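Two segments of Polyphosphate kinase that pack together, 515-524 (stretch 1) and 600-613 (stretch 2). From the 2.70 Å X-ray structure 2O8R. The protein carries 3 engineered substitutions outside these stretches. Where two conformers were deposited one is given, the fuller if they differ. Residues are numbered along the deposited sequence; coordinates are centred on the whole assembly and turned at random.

Stretch 1 515-524: NMGEAITNLI
Stretch 2, residues 600-613: IWCFHNGGKEEVFI

Residues 600-613 form a β-hairpin, with strands 600-603 and 610-613, that packs against the helix 516-524. The helix axis lies 10.2 Å from that of strand 600-603 at closest approach, and their N-to-C directions differ by 38°. The helix is regular, phi/psi near -60/-47, with i to i+4 bonds. No hydrogen bond crosses the interface, which buries 337 Å² and is held by apolar contact.

Ile 600 (-138/137) begins the first strand out of reach of the helix. Trp 601 (-124/130; chi1 -38°, chi2 -34°) points toward it, its CA 9.6 Å from the CA of Ile 520. The indole bridges this gap with its far end: Trp 601 CH2 lies 3.7 Å from Ile 520 CD1 and 4.2 Å from SE of Met 516, a selenomethionine (t, t, p) that sits at the ring edge. Ile 520 (m, t) leaves its backbone sideways, but its end comes nearer to the strand. Strand alternation leaves Cys 602 (-123/119, m) without a contact.

Phe 603 (-110/123; chi1 -59°, chi2 -98°) again points toward the helix, which is closer here: its CA is 7.1 Å from the CA of Leu 523. Leu 523 (m, chi2 155°) lays CB over one face of the phenyl ring, 3.7 Å from the ring centroid and 12° off the normal, a CH-pi contact. Ile 524 (m, t) directs its CA-to-CB bond away, yet its CG1 reaches the ring edge, 3.9 Å from Phe 603 CE1.

The connection turns away from the helix. His 604 is helical in phi/psi (-58/-44), whereas Asn 605 (44/58), Gly 606 (71/-40) and Gly 607 (154/-4) have positive phi; at Gly 607 a CB would jam against the preceding carbonyl. His 604 ND1 donates to Glu 609 OE2 at 3.0 Å.

Glu 610 (-123/129; m, t) starts the return strand, antiparallel to the first. Glu 610 N bonds Phe 603 O, and Phe 603 N bonds Glu 610 O, both at 3.0 Å, while Trp 601 N bonds Phe 612 O at 2.8 Å and Phe 612 N bonds Trp 601 O at 2.6 Å. This register places Glu 610 and Phe 612 on the helix-facing side. Glu 610 OE1 merely abuts Leu 523 CD2 at 3.5 Å, and Phe 612 (-114/145; chi1 -66°, chi2 -93°) brings CE2 to 3.7 Å from Leu 523 CD1.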

ATOM      1  N   ASN A 515     -30.970  -0.486  25.037  1.00 51.44           N
ATOM      2  CA  ASN A 515     -31.309   0.399  26.150  1.00 56.56           C
ATOM      3  C   ASN A 515     -30.920   1.860  25.972  1.00 56.11           C
ATOM      4  O   ASN A 515     -31.253   2.689  26.816  1.00 69.16           O
ATOM      5  CB  ASN A 515     -30.695  -0.125  27.448  1.00 56.66           C
ATOM      6  CG  ASN A 515     -29.207  -0.351  27.332  1.00 46.64           C
ATOM      7  OD1 ASN A 515     -28.611  -0.107  26.288  1.00 74.45           O
ATOM      8  ND2 ASN A 515     -28.599  -0.822  28.404  1.00 53.03           N
HETATM    9  N   MSE A 516     -30.225   2.179  24.884  1.00 62.04           N
HETATM   10  CA  MSE A 516     -29.607   3.501  24.758  1.00 68.65           C
HETATM   11  C   MSE A 516     -30.562   4.685  24.569  1.00 65.97           C
HETATM   12  O   MSE A 516     -30.348   5.758  25.144  1.00 70.01           O
HETATM   13  CB  MSE A 516     -28.546   3.515  23.674  1.00 57.59           C
HETATM   14  CG  MSE A 516     -27.673   4.762  23.754  1.00 79.86           C
HETATM   15 SE   MSE A 516     -26.362   4.900  22.324  1.00 89.21          SE
HETATM   16  CE  MSE A 516     -27.542   5.288  20.818  1.00 76.66           C
ATOM     17  N   GLY A 517     -31.595   4.495  23.756  1.00 59.57           N
ATOM     18  CA  GLY A 517     -32.572   5.551  23.518  1.00 54.24           C
ATOM     19  C   GLY A 517     -33.227   5.968  24.820  1.00 63.17           C
ATOM     20  O   GLY A 517     -33.243   7.146  25.158  1.00 64.26           O
ATOM     21  N   GLU A 518     -33.742   4.987  25.557  1.00 66.83           N
ATOM     22  CA  GLU A 518     -34.392   5.225  26.836  1.00 65.60           C
ATOM     23  C   GLU A 518     -33.452   5.948  27.766  1.00 77.98           C
ATOM     24  O   GLU A 518     -33.828   6.960  28.362  1.00 86.24           O
ATOM     25  CB  GLU A 518     -34.820   3.913  27.492  1.00 73.22           C
ATOM     26  CG  GLU A 518     -36.288   3.568  27.321  1.00 97.54           C
ATOM     27  CD  GLU A 518     -36.837   2.758  28.489  1.00116.83           C
ATOM     28  OE1 GLU A 518     -36.051   2.398  29.396  1.00114.62           O
ATOM     29  OE2 GLU A 518     -38.059   2.486  28.500  1.00122.27           O
ATOM     30  N   ALA A 519     -32.225   5.437  27.859  1.00 61.14           N
ATOM     31  CA  ALA A 519     -31.242   5.966  28.796  1.00 48.41           C
ATOM     32  C   ALA A 519     -30.959   7.435  28.545  1.00 48.81           C
ATOM     33  O   ALA A 519     -30.979   8.230  29.484  1.00 57.54           O
ATOM     34  CB  ALA A 519     -29.956   5.151  28.751  1.00 62.82           C
ATOM     35  N   ILE A 520     -30.718   7.792  27.279  1.00 47.08           N
ATOM     36  CA  ILE A 520     -30.516   9.193  26.888  1.00 51.87           C
ATOM     37  C   ILE A 520     -31.717  10.078  27.273  1.00 65.24           C
ATOM     38  O   ILE A 520     -31.532  11.150  27.869  1.00 59.30           O
ATOM     39  CB  ILE A 520     -30.186   9.330  25.394  1.00 47.63           C
ATOM     40  CG1 ILE A 520     -28.792   8.775  25.111  1.00 58.58           C
ATOM     41  CG2 ILE A 520     -30.188  10.773  24.968  1.00 29.49           C
ATOM     42  CD1 ILE A 520     -28.491   8.634  23.634  1.00 39.07           C
ATOM     43  N   THR A 521     -32.933   9.610  26.967  1.00 60.93           N
ATOM     44  CA  THR A 521     -34.171  10.291  27.376  1.00 65.05           C
ATOM     45  C   THR A 521     -34.303  10.435  28.907  1.00 75.22           C
ATOM     46  O   THR A 521     -34.576  11.522  29.421  1.00 60.83           O
ATOM     47  CB  THR A 521     -35.416   9.584  26.814  1.00 57.62           C
ATOM     48  OG1 THR A 521     -35.445   9.733  25.391  1.00 69.74           O
ATOM     49  CG2 THR A 521     -36.687  10.198  27.382  1.00 69.39           C
ATOM     50  N   ASN A 522     -34.095   9.343  29.631  1.00 69.68           N
ATOM     51  CA  ASN A 522     -34.156   9.379  31.085  1.00 68.25           C
ATOM     52  C   ASN A 522     -33.184  10.377  31.694  1.00 64.63           C
ATOM     53  O   ASN A 522     -33.584  11.206  32.511  1.00 75.14           O
ATOM     54  CB  ASN A 522     -33.901   7.990  31.657  1.00 68.29           C
ATOM     55  CG  ASN A 522     -34.870   6.966  31.127  1.00 77.12           C
ATOM     56  OD1 ASN A 522     -35.983   7.301  30.710  1.00 77.30           O
ATOM     57  ND2 ASN A 522     -34.446   5.707  31.118  1.00 74.73           N
ATOM     58  N   LEU A 523     -31.919  10.287  31.283  1.00 64.68           N
ATOM     59  CA  LEU A 523     -30.862  11.197  31.726  1.00 61.16           C
ATOM     60  C   LEU A 523     -31.199  12.683  31.496  1.00 69.77           C
ATOM     61  O   LEU A 523     -31.001  13.508  32.394  1.00 73.59           O
ATOM     62  CB  LEU A 523     -29.539  10.850  31.036  1.00 49.40           C
ATOM     63  CG  LEU A 523     -28.819   9.553  31.410  1.00 57.10           C
ATOM     64  CD1 LEU A 523     -27.928   9.064  30.267  1.00 63.73           C
ATOM     65  CD2 LEU A 523     -27.998   9.716  32.681  1.00 40.31           C
ATOM     66  N   ILE A 524     -31.702  13.021  30.305  1.00 53.61           N
ATOM     67  CA  ILE A 524     -32.070  14.404  30.005  1.00 62.34           C
ATOM     68  C   ILE A 524     -33.267  14.835  30.836  1.00 64.84           C
ATOM     69  O   ILE A 524     -33.286  15.941  31.390  1.00 64.87           O
ATOM     70  CB  ILE A 524     -32.409  14.619  28.518  1.00 65.53           C
ATOM     71  CG1 ILE A 524     -31.166  14.390  27.651  1.00 70.59           C
ATOM     72  CG2 ILE A 524     -32.942  16.030  28.309  1.00 48.09           C
ATOM     73  CD1 ILE A 524     -31.441  14.342  26.157  1.00 55.48           C
ATOM     74  N   ILE A 600     -18.563  12.355  24.271  1.00 47.33           N
ATOM     75  CA  ILE A 600     -18.628  12.296  25.733  1.00 52.20           C
ATOM     76  C   ILE A 600     -19.872  13.007  26.259  1.00 53.72           C
ATOM     77  O   ILE A 600     -20.222  14.082  25.771  1.00 52.92           O
ATOM     78  CB  ILE A 600     -17.370  12.932  26.366  1.00 47.45           C
ATOM     79  CG1 ILE A 600     -16.139  12.058  26.104  1.00 49.78           C
ATOM     80  CG2 ILE A 600     -17.576  13.159  27.865  1.00 54.39           C
ATOM     81  CD1 ILE A 600     -14.817  12.629  26.632  1.00 56.68           C
ATOM     82  N   TRP A 601     -20.546  12.409  27.238  1.00 58.16           N
ATOM     83  CA  TRP A 601     -21.745  13.026  27.816  1.00 61.85           C
ATOM     84  C   TRP A 601     -21.606  13.188  29.327  1.00 52.00           C
ATOM     85  O   TRP A 601     -21.257  12.241  30.028  1.00 60.13           O
ATOM     86  CB  TRP A 601     -23.022  12.220  27.522  1.00 54.65           C
ATOM     87  CG  TRP A 601     -23.138  11.571  26.162  1.00 61.59           C
ATOM     88  CD1 TRP A 601     -22.666  12.047  24.961  1.00 39.45           C
ATOM     89  CD2 TRP A 601     -23.823  10.345  25.862  1.00 51.36           C
ATOM     90  NE1 TRP A 601     -22.996  11.180  23.944  1.00 56.42           N
ATOM     91  CE2 TRP A 601     -23.700  10.127  24.468  1.00 46.77           C
ATOM     92  CE3 TRP A 601     -24.516   9.406  26.635  1.00 51.68           C
ATOM     93  CZ2 TRP A 601     -24.233   9.009  23.840  1.00 39.44           C
ATOM     94  CZ3 TRP A 601     -25.061   8.291  26.001  1.00 43.43           C
ATOM     95  CH2 TRP A 601     -24.918   8.107  24.621  1.00 54.91           C
ATOM     96  N   CYS A 602     -21.888  14.394  29.813  1.00 46.49           N
ATOM     97  CA  CYS A 602     -21.891  14.694  31.240  1.00 56.78           C
ATOM     98  C   CYS A 602     -23.225  15.248  31.671  1.00 46.48           C
ATOM     99  O   CYS A 602     -23.655  16.301  31.200  1.00 61.51           O
ATOM    100  CB  CYS A 602     -20.825  15.723  31.573  1.00 59.26           C
ATOM    101  SG  CYS A 602     -19.235  15.209  31.020  1.00 85.82           S
ATOM    102  N   PHE A 603     -23.875  14.541  32.577  1.00 47.37           N
ATOM    103  CA  PHE A 603     -25.109  15.035  33.176  1.00 60.48           C
ATOM    104  C   PHE A 603     -24.867  15.402  34.638  1.00 47.23           C
ATOM    105  O   PHE A 603     -24.412  14.566  35.426  1.00 62.22           O
ATOM    106  CB  PHE A 603     -26.209  13.990  33.057  1.00 50.34           C
ATOM    107  CG  PHE A 603     -26.519  13.585  31.630  1.00 70.38           C
ATOM    108  CD1 PHE A 603     -27.586  14.157  30.953  1.00 57.43           C
ATOM    109  CD2 PHE A 603     -25.757  12.616  30.977  1.00 52.37           C
ATOM    110  CE1 PHE A 603     -27.887  13.780  29.651  1.00 68.98           C
ATOM    111  CE2 PHE A 603     -26.055  12.236  29.681  1.00 62.52           C
ATOM    112  CZ  PHE A 603     -27.121  12.821  29.015  1.00 49.32           C
ATOM    113  N   HIS A 604     -25.162  16.653  34.991  1.00 53.71           N
ATOM    114  CA  HIS A 604     -24.894  17.173  36.338  1.00 54.31           C
ATOM    115  C   HIS A 604     -25.570  16.397  37.468  1.00 64.33           C
ATOM    116  O   HIS A 604     -24.928  16.111  38.490  1.00 66.65           O
ATOM    117  CB  HIS A 604     -25.276  18.640  36.441  1.00 44.28           C
ATOM    118  CG  HIS A 604     -24.869  19.274  37.732  1.00 71.99           C
ATOM    119  ND1 HIS A 604     -23.632  19.061  38.305  1.00 78.38           N
ATOM    120  CD2 HIS A 604     -25.528  20.121  38.558  1.00 66.08           C
ATOM    121  CE1 HIS A 604     -23.548  19.747  39.430  1.00 71.12           C
ATOM    122  NE2 HIS A 604     -24.685  20.398  39.607  1.00 75.22           N
ATOM    123  N   ASN A 605     -26.850  16.061  37.272  1.00 52.11           N
ATOM    124  CA  ASN A 605     -27.656  15.346  38.269  1.00 56.03           C
ATOM    125  C   ASN A 605     -27.487  15.868  39.704  1.00 67.12           C
ATOM    126  O   ASN A 605     -27.060  15.136  40.610  1.00 65.69           O
ATOM    127  CB  ASN A 605     -27.366  13.851  38.197  1.00 51.68           C
ATOM    128  CG  ASN A 605     -28.290  13.041  39.077  1.00 71.97           C
ATOM    129  OD1 ASN A 605     -29.456  13.403  39.278  1.00 60.43           O
ATOM    130  ND2 ASN A 605     -27.771  11.944  39.621  1.00 74.77           N
ATOM    131  N   GLY A 606     -27.781  17.152  39.893  1.00 68.15           N
ATOM    132  CA  GLY A 606     -27.625  17.806  41.190  1.00 64.03           C
ATOM    133  C   GLY A 606     -26.185  18.032  41.617  1.00 73.90           C
ATOM    134  O   GLY A 606     -25.847  19.075  42.178  1.00 88.49           O
ATOM    135  N   GLY A 607     -25.335  17.052  41.351  1.00 67.73           N
ATOM    136  CA  GLY A 607     -23.947  17.099  41.783  1.00 67.20           C
ATOM    137  C   GLY A 607     -23.409  15.692  41.933  1.00 68.87           C
ATOM    138  O   GLY A 607     -22.234  15.498  42.242  1.00 68.45           O
ATOM    139  N   LYS A 608     -24.288  14.711  41.727  1.00 62.35           N
ATOM    140  CA  LYS A 608     -23.886  13.321  41.579  1.00 71.48           C
ATOM    141  C   LYS A 608     -23.690  13.081  40.080  1.00 66.72           C
ATOM    142  O   LYS A 608     -24.474  12.358  39.454  1.00 62.62           O
ATOM    143  CB  LYS A 608     -24.966  12.385  42.136  1.00 83.80           C
ATOM    144  CG  LYS A 608     -25.481  12.737  43.529  1.00 84.20           C
ATOM    145  CD  LYS A 608     -26.829  12.074  43.799  1.00 89.83           C
ATOM    146  CE  LYS A 608     -27.655  12.837  44.835  1.00 95.82           C
ATOM    147  NZ  LYS A 608     -27.278  12.522  46.241  1.00 99.39           N
ATOM    148  N   GLU A 609     -22.629  13.677  39.529  1.00 56.90           N
ATOM    149  CA  GLU A 609     -22.417  13.745  38.082  0.50 61.74           C
ATOM    150  C   GLU A 609     -22.223  12.369  37.448  1.00 62.52           C
ATOM    151  O   GLU A 609     -21.626  11.480  38.051  1.00 79.88           O
ATOM    152  CB  GLU A 609     -21.227  14.658  37.756  0.50 51.73           C
ATOM    153  CG  GLU A 609     -20.968  15.748  38.802  0.50 58.75           C
ATOM    154  CD  GLU A 609     -20.690  17.121  38.197  0.50 67.96           C
ATOM    155  OE1 GLU A 609     -19.840  17.849  38.750  0.50 56.93           O
ATOM    156  OE2 GLU A 609     -21.330  17.481  37.181  0.50 61.73           O
ATOM    157  N   GLU A 610     -22.740  12.199  36.236  1.00 60.32           N
ATOM    158  CA  GLU A 610     -22.557  10.952  35.486  1.00 60.04           C
ATOM    159  C   GLU A 610     -21.918  11.257  34.146  1.00 60.46           C
ATOM    160  O   GLU A 610     -22.370  12.140  33.414  1.00 64.31           O
ATOM    161  CB  GLU A 610     -23.881  10.213  35.299  1.00 47.62           C
ATOM    162  CG  GLU A 610     -24.471   9.732  36.623  1.00 56.89           C
ATOM    163  CD  GLU A 610     -25.770   8.964  36.477  1.00 55.07           C
ATOM    164  OE1 GLU A 610     -26.101   8.511  35.363  1.00 61.61           O
ATOM    165  OE2 GLU A 610     -26.471   8.805  37.497  1.00 70.38           O
ATOM    166  N   VAL A 611     -20.843  10.547  33.838  1.00 51.62           N
ATOM    167  CA  VAL A 611     -20.136  10.783  32.592  1.00 53.84           C
ATOM    168  C   VAL A 611     -20.146   9.551  31.703  1.00 59.64           C
ATOM    169  O   VAL A 611     -19.817   8.448  32.149  1.00 57.65           O
ATOM    170  CB  VAL A 611     -18.701  11.248  32.839  1.00 56.20           C
ATOM    171  CG1 VAL A 611     -17.970  11.465  31.520  1.00 49.84           C
ATOM    172  CG2 VAL A 611     -18.706  12.522  33.672  1.00 56.50           C
ATOM    173  N   PHE A 612     -20.537   9.741  30.444  1.00 61.12           N
ATOM    174  CA  PHE A 612     -20.500   8.649  29.483  1.00 57.74           C
ATOM    175  C   PHE A 612     -19.502   8.889  28.368  1.00 59.62           C
ATOM    176  O   PHE A 612     -19.298  10.019  27.927  1.00 64.90           O
ATOM    177  CB  PHE A 612     -21.873   8.399  28.892  1.00 52.37           C
ATOM    178  CG  PHE A 612     -22.873   7.896  29.879  1.00 66.25           C
ATOM    179  CD1 PHE A 612     -23.074   6.532  30.045  1.00 72.09           C
ATOM    180  CD2 PHE A 612     -23.620   8.784  30.640  1.00 53.81           C
ATOM    181  CE1 PHE A 612     -24.002   6.062  30.956  1.00 37.68           C
ATOM    182  CE2 PHE A 612     -24.542   8.325  31.551  1.00 47.86           C
ATOM    183  CZ  PHE A 612     -24.735   6.963  31.708  1.00 56.64           C
ATOM    184  N   ILE A 613     -18.885   7.796  27.931  1.00 58.20           N
ATOM    185  CA  ILE A 613     -17.991   7.761  26.784  1.00 51.78           C
ATOM    186  C   ILE A 613     -18.721   6.988  25.689  1.00 57.33           C
ATOM    187  O   ILE A 613     -19.205   5.873  25.946  1.00 47.85           O
ATOM    188  CB  ILE A 613     -16.666   7.056  27.184  1.00 57.93           C
ATOM    189  CG1 ILE A 613     -15.683   8.076  27.737  1.00 53.51           C
ATOM    190  CG2 ILE A 613     -16.010   6.299  26.034  1.00 41.31           C
ATOM    191  CD1 ILE A 613     -14.476   7.432  28.354  1.00 87.75           C
TER